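Local coordinates for protein beta-hexosaminidase Amuc_2018 (Akkermansia muciniphila, PDB 6JEA) that hydrolyses terminal non-reducing N-acetylglucosamine and N-acetylgalactosamine residues from beta-N-acetylhexosaminides, including terminally unbranched N-glycans and chitobiose, at residues Ile251-Gly256 / Gln305-Gly310; Thr36-Leu41 / Thr85-Tyr90. All coordinates share one frame; numbering follows the deposited sequence. Where two conformers were deposited one is given.

Interaction 1 (Ile251-Gly256 / Gln305-Gly310); sequences IVHLGG and QFWYEG. With NAG (2-acetamido-2-deoxy-beta-D-glucopyranose), chain B.
G255 O accepts the backbone N-H of W307 at 2.6 Å. The same oxygen also receives a CA-H contact from F306 CA and lies 3.2 Å from W307 CD1. Two further bonds pair the parallel strands: Q305 N gives to V252 O, and L254 N gives to Q305 O at 3.0 Å. The H253 ring lies against one face of the W307 indole. CG of H253 is anti to the backbone N (chi1 -163°), and this puts the imidazole alongside the next residues of its own chain. There ND1 accepts G255 N at 2.9 Å, within the ring plane, which fixes the ring's rotation. H253 NE2 sits 3.5 Å above the centre of the indole. The pair is oblique, with 48° between the H253 ring and the five-membered ring of W307. On the opposite indole face lies the acetamide methyl of the bound sugar, NAG C8, 3.6 Å from W307 CD1. W307 NE1 is held by E187. The extended Q305 side chain lays its amide against I251 CG2, which is 3.4 Å from Q305 CD. Q305 OE1 is bonded to Y322. On the other side of the strands, L254 CD1 packs on F306 CE2 at 4.0 Å. E309 bonds through OE2 to the backbone N of the active-site residue E258 and to R325. These are neighbouring parallel strands of the family 20 (beta/alpha)8 barrel, their C-terminal ends forming part of the pocket for the N-acetyl group.

Interaction 2 (Thr36-Leu41 / Thr85-Tyr90); sequences TDAYRL and TDKPRY
Y39 and D86 meet through both backbone and side chains. They form an antiparallel hydrogen-bonded pair: Y39 N gives to D86 O and D86 N gives to Y39 O, each at 2.9 Å. The phenol ring then lies alongside the aspartate. CB of D86 sits over its face, 3.7 Å from the ring centroid, as a CH-pi contact. With chi1 at 69°, CG of Y39 stands between the backbone N and the carbonyl carbon, folding the ring over D86. Y39 OH also comes 2.7 Å from D86 OD2, a weak bond, while T64 on helix 55-74 is another partner of the hydroxyl. D86 OD1 accepts W426 NE1 and the backbone N of S11. A38 CB packs on K87 CB at 3.6 Å. Beyond the strand ends, D37 OD2 faces the P88 ring, 3.3 Å from P88 CD. It also makes a long salt bridge to K87 NZ at 3.5 Å, reached because the lysine chain bends back at its far end. R40 and T85 form the next, non-hydrogen-bonded pair, on the sheet face opposite Y39 and D86. The arrangement is an antiparallel strand pair in the N-terminal alpha/beta domain of family 20, where strand 79-86 runs out toward the catalytic domain.

The two contacts lie in different domains, with centres 29 Å apart and nearest atoms about 13 Å apart. They share no strand and do not touch. Interaction 1 is mostly buried, between parallel strands of the barrel. Beyond the backbone bonds, aromatic rings carry much of its side-chain contact, and it reaches the sugar and the catalytic machinery. Interaction 2 is partly buried, between antiparallel strands of the N-terminal domain sheet, and lies away from the active site. The face toward helix 55-74 carries a tyrosine–aspartate pair, while a long, weak salt bridge lies past the strand ends. Both its segments precede those of interaction 1 in the sequence. Segment 85-90 leads from the first domain into the catalytic one.

Interaction 1 (Ile251-Gly256 / Gln305-Gly310)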
loop_
_atom_site.group_PDB
_atom_site.type_symbol
_atom_site.label_atom_id
_atom_site.label_comp_id
_atom_site.label_asym_id
_atom_site.label_seq_id
_atom_site.Cartn_x
_atom_site.Cartn_y
_atom_site.Cartn_z
ATOM N N ILE A 251 -3.762 11.834 -5.473
ATOM C CA ILE A 251 -2.380 11.490 -5.162
ATOM C C ILE A 251 -1.877 10.524 -6.223
ATOM O O ILE A 251 -2.515 9.500 -6.492
ATOM C CB ILE A 251 -2.263 10.870 -3.759
ATOM C CG1 ILE A 251 -2.750 11.851 -2.691
ATOM C CG2 ILE A 251 -0.834 10.458 -3.489
ATOM C CD1 ILE A 251 -2.737 11.278 -1.291
ATOM N N VAL A 252 -0.737 10.845 -6.828
ATOM C CA VAL A 252 -0.126 10.004 -7.850
ATOM C C VAL A 252 1.275 9.633 -7.383
ATOM O O VAL A 252 2.119 10.511 -7.163
ATOM C CB VAL A 252 -0.084 10.701 -9.218
ATOM C CG1 VAL A 252 0.516 9.771 -10.267
ATOM C CG2 VAL A 252 -1.480 11.145 -9.631
ATOM N N HIS A 253 1.509 8.339 -7.204
ATOM C CA HIS A 253 2.830 7.821 -6.878
ATOM C C HIS A 253 3.590 7.616 -8.183
ATOM O O HIS A 253 3.150 6.851 -9.048
ATOM C CB HIS A 253 2.709 6.514 -6.094
ATOM C CG HIS A 253 3.954 6.116 -5.364
ATOM N ND1 HIS A 253 5.198 6.111 -5.956
ATOM C CD2 HIS A 253 4.141 5.684 -4.094
ATOM C CE1 HIS A 253 6.100 5.705 -5.079
ATOM N NE2 HIS A 253 5.484 5.438 -3.942
ATOM N N LEU A 254 4.713 8.312 -8.334
ATOM C CA LEU A 254 5.496 8.269 -9.561
ATOM C C LEU A 254 6.637 7.262 -9.499
ATOM O O LEU A 254 7.430 7.181 -10.443
ATOM C CB LEU A 254 6.047 9.661 -9.876
ATOM C CG LEU A 254 5.014 10.774 -10.053
ATOM C CD1 LEU A 254 5.703 12.098 -10.326
ATOM C CD2 LEU A 254 4.042 10.432 -11.171
ATOM N N GLY A 255 6.736 6.491 -8.420
ATOM C CA GLY A 255 7.890 5.639 -8.212
ATOM C C GLY A 255 9.073 6.446 -7.722
ATOM O O GLY A 255 9.178 6.743 -6.529
ATOM N N GLY A 256 9.964 6.819 -8.634
ATOM C CA GLY A 256 11.045 7.722 -8.311
ATOM C C GLY A 256 12.318 7.078 -7.810
ATOM O O GLY A 256 13.259 7.802 -7.462
ATOM N N GLN A 305 3.927 11.489 -5.092
ATOM C CA GLN A 305 4.575 10.743 -4.023
ATOM C C GLN A 305 5.748 9.972 -4.605
ATOM O O GLN A 305 5.750 9.628 -5.790
ATOM C CB GLN A 305 3.610 9.781 -3.331
ATOM C CG GLN A 305 2.595 10.466 -2.450
ATOM C CD GLN A 305 1.805 9.479 -1.626
ATOM O OE1 GLN A 305 1.776 8.286 -1.930
ATOM N NE2 GLN A 305 1.155 9.968 -0.576
ATOM N N PHE A 306 6.758 9.712 -3.773
ATOM C CA PHE A 306 7.969 9.076 -4.289
ATOM C C PHE A 306 8.479 7.999 -3.343
ATOM O O PHE A 306 8.284 8.072 -2.130
ATOM C CB PHE A 306 9.103 10.089 -4.512
ATOM C CG PHE A 306 8.749 11.215 -5.438
ATOM C CD1 PHE A 306 8.171 12.374 -4.950
ATOM C CD2 PHE A 306 9.020 11.126 -6.791
ATOM C CE1 PHE A 306 7.855 13.420 -5.798
ATOM C CE2 PHE A 306 8.704 12.169 -7.644
ATOM C CZ PHE A 306 8.121 13.317 -7.145
ATOM N N TRP A 307 9.141 6.993 -3.916
ATOM C CA TRP A 307 10.059 6.169 -3.140
ATOM C C TRP A 307 11.298 7.002 -2.836
ATOM O O TRP A 307 11.943 7.515 -3.756
ATOM C CB TRP A 307 10.439 4.901 -3.902
ATOM C CG TRP A 307 9.279 4.018 -4.268
ATOM C CD1 TRP A 307 8.822 3.751 -5.526
ATOM C CD2 TRP A 307 8.433 3.283 -3.369
ATOM N NE1 TRP A 307 7.745 2.899 -5.468
ATOM C CE2 TRP A 307 7.486 2.596 -4.156
ATOM C CE3 TRP A 307 8.384 3.141 -1.979
ATOM C CZ2 TRP A 307 6.500 1.780 -3.598
ATOM C CZ3 TRP A 307 7.406 2.329 -1.426
ATOM C CH2 TRP A 307 6.478 1.659 -2.234
ATOM N N TYR A 308 11.626 7.152 -1.557
ATOM C CA TYR A 308 12.637 8.126 -1.164
ATOM C C TYR A 308 14.017 7.734 -1.676
ATOM O O TYR A 308 14.426 6.572 -1.580
ATOM C CB TYR A 308 12.666 8.276 0.355
ATOM C CG TYR A 308 13.492 9.446 0.842
ATOM C CD1 TYR A 308 13.328 10.713 0.293
ATOM C CD2 TYR A 308 14.422 9.289 1.862
ATOM C CE1 TYR A 308 14.074 11.788 0.741
ATOM C CE2 TYR A 308 15.174 10.361 2.317
ATOM C CZ TYR A 308 14.994 11.607 1.752
ATOM O OH TYR A 308 15.736 12.674 2.200
ATOM N N GLU A 309 14.727 8.712 -2.235
ATOM C CA GLU A 309 16.148 8.598 -2.541
ATOM C C GLU A 309 16.851 9.770 -1.876
ATOM O O GLU A 309 16.533 10.928 -2.169
ATOM C CB GLU A 309 16.410 8.593 -4.052
ATOM C CG GLU A 309 15.877 7.371 -4.800
ATOM C CD GLU A 309 16.661 6.097 -4.518
ATOM O OE1 GLU A 309 17.576 6.120 -3.666
ATOM O OE2 GLU A 309 16.363 5.063 -5.155
ATOM N N GLY A 310 17.798 9.469 -0.986
ATOM C CA GLY A 310 18.387 10.512 -0.157
ATOM C C GLY A 310 19.013 11.636 -0.962
ATOM O O GLY A 310 18.713 12.813 -0.748
HETATM C C1 NAG B . 11.341 -3.218 -3.986
HETATM C C2 NAG B . 11.234 -2.736 -5.436
HETATM C C3 NAG B . 10.196 -3.556 -6.202
HETATM C C4 NAG B . 10.438 -5.049 -6.030
HETATM C C5 NAG B . 10.545 -5.391 -4.550
HETATM C C6 NAG B . 10.871 -6.842 -4.295
HETATM C C7 NAG B . 11.742 -0.368 -5.855
HETATM C C8 NAG B . 11.208 1.031 -5.828
HETATM N N2 NAG B . 10.888 -1.325 -5.478
HETATM O O1 NAG B . 12.373 -2.539 -3.348
HETATM O O3 NAG B . 10.264 -3.213 -7.582
HETATM O O4 NAG B . 9.360 -5.786 -6.596
HETATM O O5 NAG B . 11.598 -4.616 -3.962
HETATM O O6 NAG B . 10.909 -7.121 -2.902
HETATM O O7 NAG B . 12.891 -0.620 -6.202
#

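Interaction 2 (Thr36-Leu41 / Thr85-Tyr90)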
loop_
_atom_site.group_PDB
_atom_site.type_symbol
_atom_site.label_atom_id
_atom_site.label_comp_id
_atom_site.label_asym_id
_atom_site.label_seq_id
_atom_site.Cartn_x
_atom_site.Cartn_y
_atom_site.Cartn_z
ATOM N N THR A 36 -13.087 13.706 14.288
ATOM C CA THR A 36 -13.805 13.081 13.181
ATOM C C THR A 36 -13.346 11.652 12.923
ATOM O O THR A 36 -14.091 10.876 12.316
ATOM C CB THR A 36 -13.653 13.913 11.905
ATOM O OG1 THR A 36 -12.268 14.012 11.550
ATOM C CG2 THR A 36 -14.225 15.308 12.107
ATOM N N ASP A 37 -12.150 11.284 13.382
ATOM C CA ASP A 37 -11.613 9.941 13.199
ATOM C C ASP A 37 -11.636 9.119 14.481
ATOM O O ASP A 37 -11.015 8.053 14.533
ATOM C CB ASP A 37 -10.183 10.018 12.660
ATOM C CG ASP A 37 -9.239 10.712 13.622
ATOM O OD1 ASP A 37 -9.719 11.521 14.445
ATOM O OD2 ASP A 37 -8.020 10.453 13.557
ATOM N N ALA A 38 -12.330 9.585 15.514
ATOM C CA ALA A 38 -12.357 8.919 16.806
ATOM C C ALA A 38 -13.754 8.394 17.107
ATOM O O ALA A 38 -14.753 8.849 16.542
ATOM C CB ALA A 38 -11.909 9.870 17.920
ATOM N N TYR A 39 -13.818 7.425 18.017
ATOM C CA TYR A 39 -15.108 6.881 18.413
ATOM C C TYR A 39 -15.061 6.446 19.872
ATOM O O TYR A 39 -13.991 6.317 20.479
ATOM C CB TYR A 39 -15.527 5.703 17.519
ATOM C CG TYR A 39 -14.677 4.464 17.706
ATOM C CD1 TYR A 39 -14.992 3.518 18.678
ATOM C CD2 TYR A 39 -13.559 4.241 16.915
ATOM C CE1 TYR A 39 -14.213 2.393 18.861
ATOM C CE2 TYR A 39 -12.777 3.113 17.087
ATOM C CZ TYR A 39 -13.108 2.193 18.062
ATOM O OH TYR A 39 -12.328 1.073 18.244
ATOM N N ARG A 40 -16.256 6.235 20.422
ATOM C CA ARG A 40 -16.443 5.687 21.760
ATOM C C ARG A 40 -17.508 4.603 21.681
ATOM O O ARG A 40 -18.647 4.876 21.290
ATOM C CB ARG A 40 -16.853 6.776 22.756
ATOM C CG ARG A 40 -16.890 6.301 24.199
ATOM C CD ARG A 40 -17.332 7.400 25.153
ATOM N NE ARG A 40 -18.758 7.695 25.036
ATOM C CZ ARG A 40 -19.255 8.819 24.530
ATOM N NH1 ARG A 40 -18.443 9.775 24.096
ATOM N NH2 ARG A 40 -20.569 8.990 24.465
ATOM N N LEU A 41 -17.138 3.381 22.046
ATOM C CA LEU A 41 -18.044 2.240 22.031
ATOM C C LEU A 41 -18.224 1.741 23.458
ATOM O O LEU A 41 -17.248 1.370 24.115
ATOM C CB LEU A 41 -17.511 1.128 21.127
ATOM C CG LEU A 41 -18.424 -0.080 20.917
ATOM C CD1 LEU A 41 -19.772 0.357 20.360
ATOM C CD2 LEU A 41 -17.765 -1.092 19.994
ATOM N N THR A 85 -12.500 4.092 24.064
ATOM C CA THR A 85 -12.308 5.398 23.451
ATOM C C THR A 85 -11.079 5.298 22.562
ATOM O O THR A 85 -9.985 4.986 23.045
ATOM C CB THR A 85 -12.144 6.485 24.509
ATOM O OG1 THR A 85 -13.155 6.321 25.513
ATOM C CG2 THR A 85 -12.289 7.861 23.876
ATOM N N ASP A 86 -11.260 5.544 21.266
ATOM C CA ASP A 86 -10.264 5.121 20.293
ATOM C C ASP A 86 -10.076 6.167 19.205
ATOM O O ASP A 86 -11.045 6.780 18.745
ATOM C CB ASP A 86 -10.677 3.782 19.675
ATOM C CG ASP A 86 -9.508 3.005 19.115
ATOM O OD1 ASP A 86 -8.360 3.491 19.208
ATOM O OD2 ASP A 86 -9.745 1.898 18.584
ATOM N N LYS A 87 -8.817 6.357 18.804
ATOM C CA LYS A 87 -8.454 7.167 17.648
ATOM C C LYS A 87 -7.054 6.761 17.204
ATOM O O LYS A 87 -6.260 6.303 18.031
ATOM C CB LYS A 87 -8.517 8.670 17.967
ATOM C CG LYS A 87 -7.335 9.219 18.741
ATOM C CD LYS A 87 -7.476 10.722 18.949
ATOM C CE LYS A 87 -7.762 11.455 17.637
ATOM N NZ LYS A 87 -6.676 11.288 16.626
ATOM N N PRO A 88 -6.729 6.900 15.921
ATOM C CA PRO A 88 -5.465 6.356 15.411
ATOM C C PRO A 88 -4.249 7.201 15.756
ATOM O O PRO A 88 -4.310 8.430 15.844
ATOM C CB PRO A 88 -5.687 6.333 13.893
ATOM C CG PRO A 88 -6.663 7.428 13.651
ATOM C CD PRO A 88 -7.579 7.429 14.840
ATOM N N ARG A 89 -3.118 6.508 15.934
ATOM C CA ARG A 89 -1.850 7.197 16.163
ATOM C C ARG A 89 -1.369 7.902 14.901
ATOM O O ARG A 89 -0.843 9.019 14.969
ATOM C CB ARG A 89 -0.789 6.208 16.655
ATOM C CG ARG A 89 0.570 6.845 16.929
ATOM C CD ARG A 89 1.659 5.803 17.150
ATOM N NE ARG A 89 2.970 6.424 17.333
ATOM C CZ ARG A 89 4.122 5.757 17.375
ATOM N NH1 ARG A 89 4.138 4.437 17.243
ATOM N NH2 ARG A 89 5.261 6.412 17.547
ATOM N N TYR A 90 -1.535 7.266 13.741
ATOM C CA TYR A 90 -1.129 7.856 12.480
ATOM C C TYR A 90 -2.307 7.920 11.516
ATOM O O TYR A 90 -3.146 7.013 11.500
ATOM C CB TYR A 90 0.003 7.055 11.832
ATOM C CG TYR A 90 1.336 7.179 12.530
ATOM C CD1 TYR A 90 2.136 8.299 12.347
ATOM C CD2 TYR A 90 1.802 6.168 13.355
ATOM C CE1 TYR A 90 3.357 8.412 12.976
ATOM C CE2 TYR A 90 3.023 6.271 13.985
ATOM C CZ TYR A 90 3.797 7.393 13.794
ATOM O OH TYR A 90 5.014 7.493 14.426
#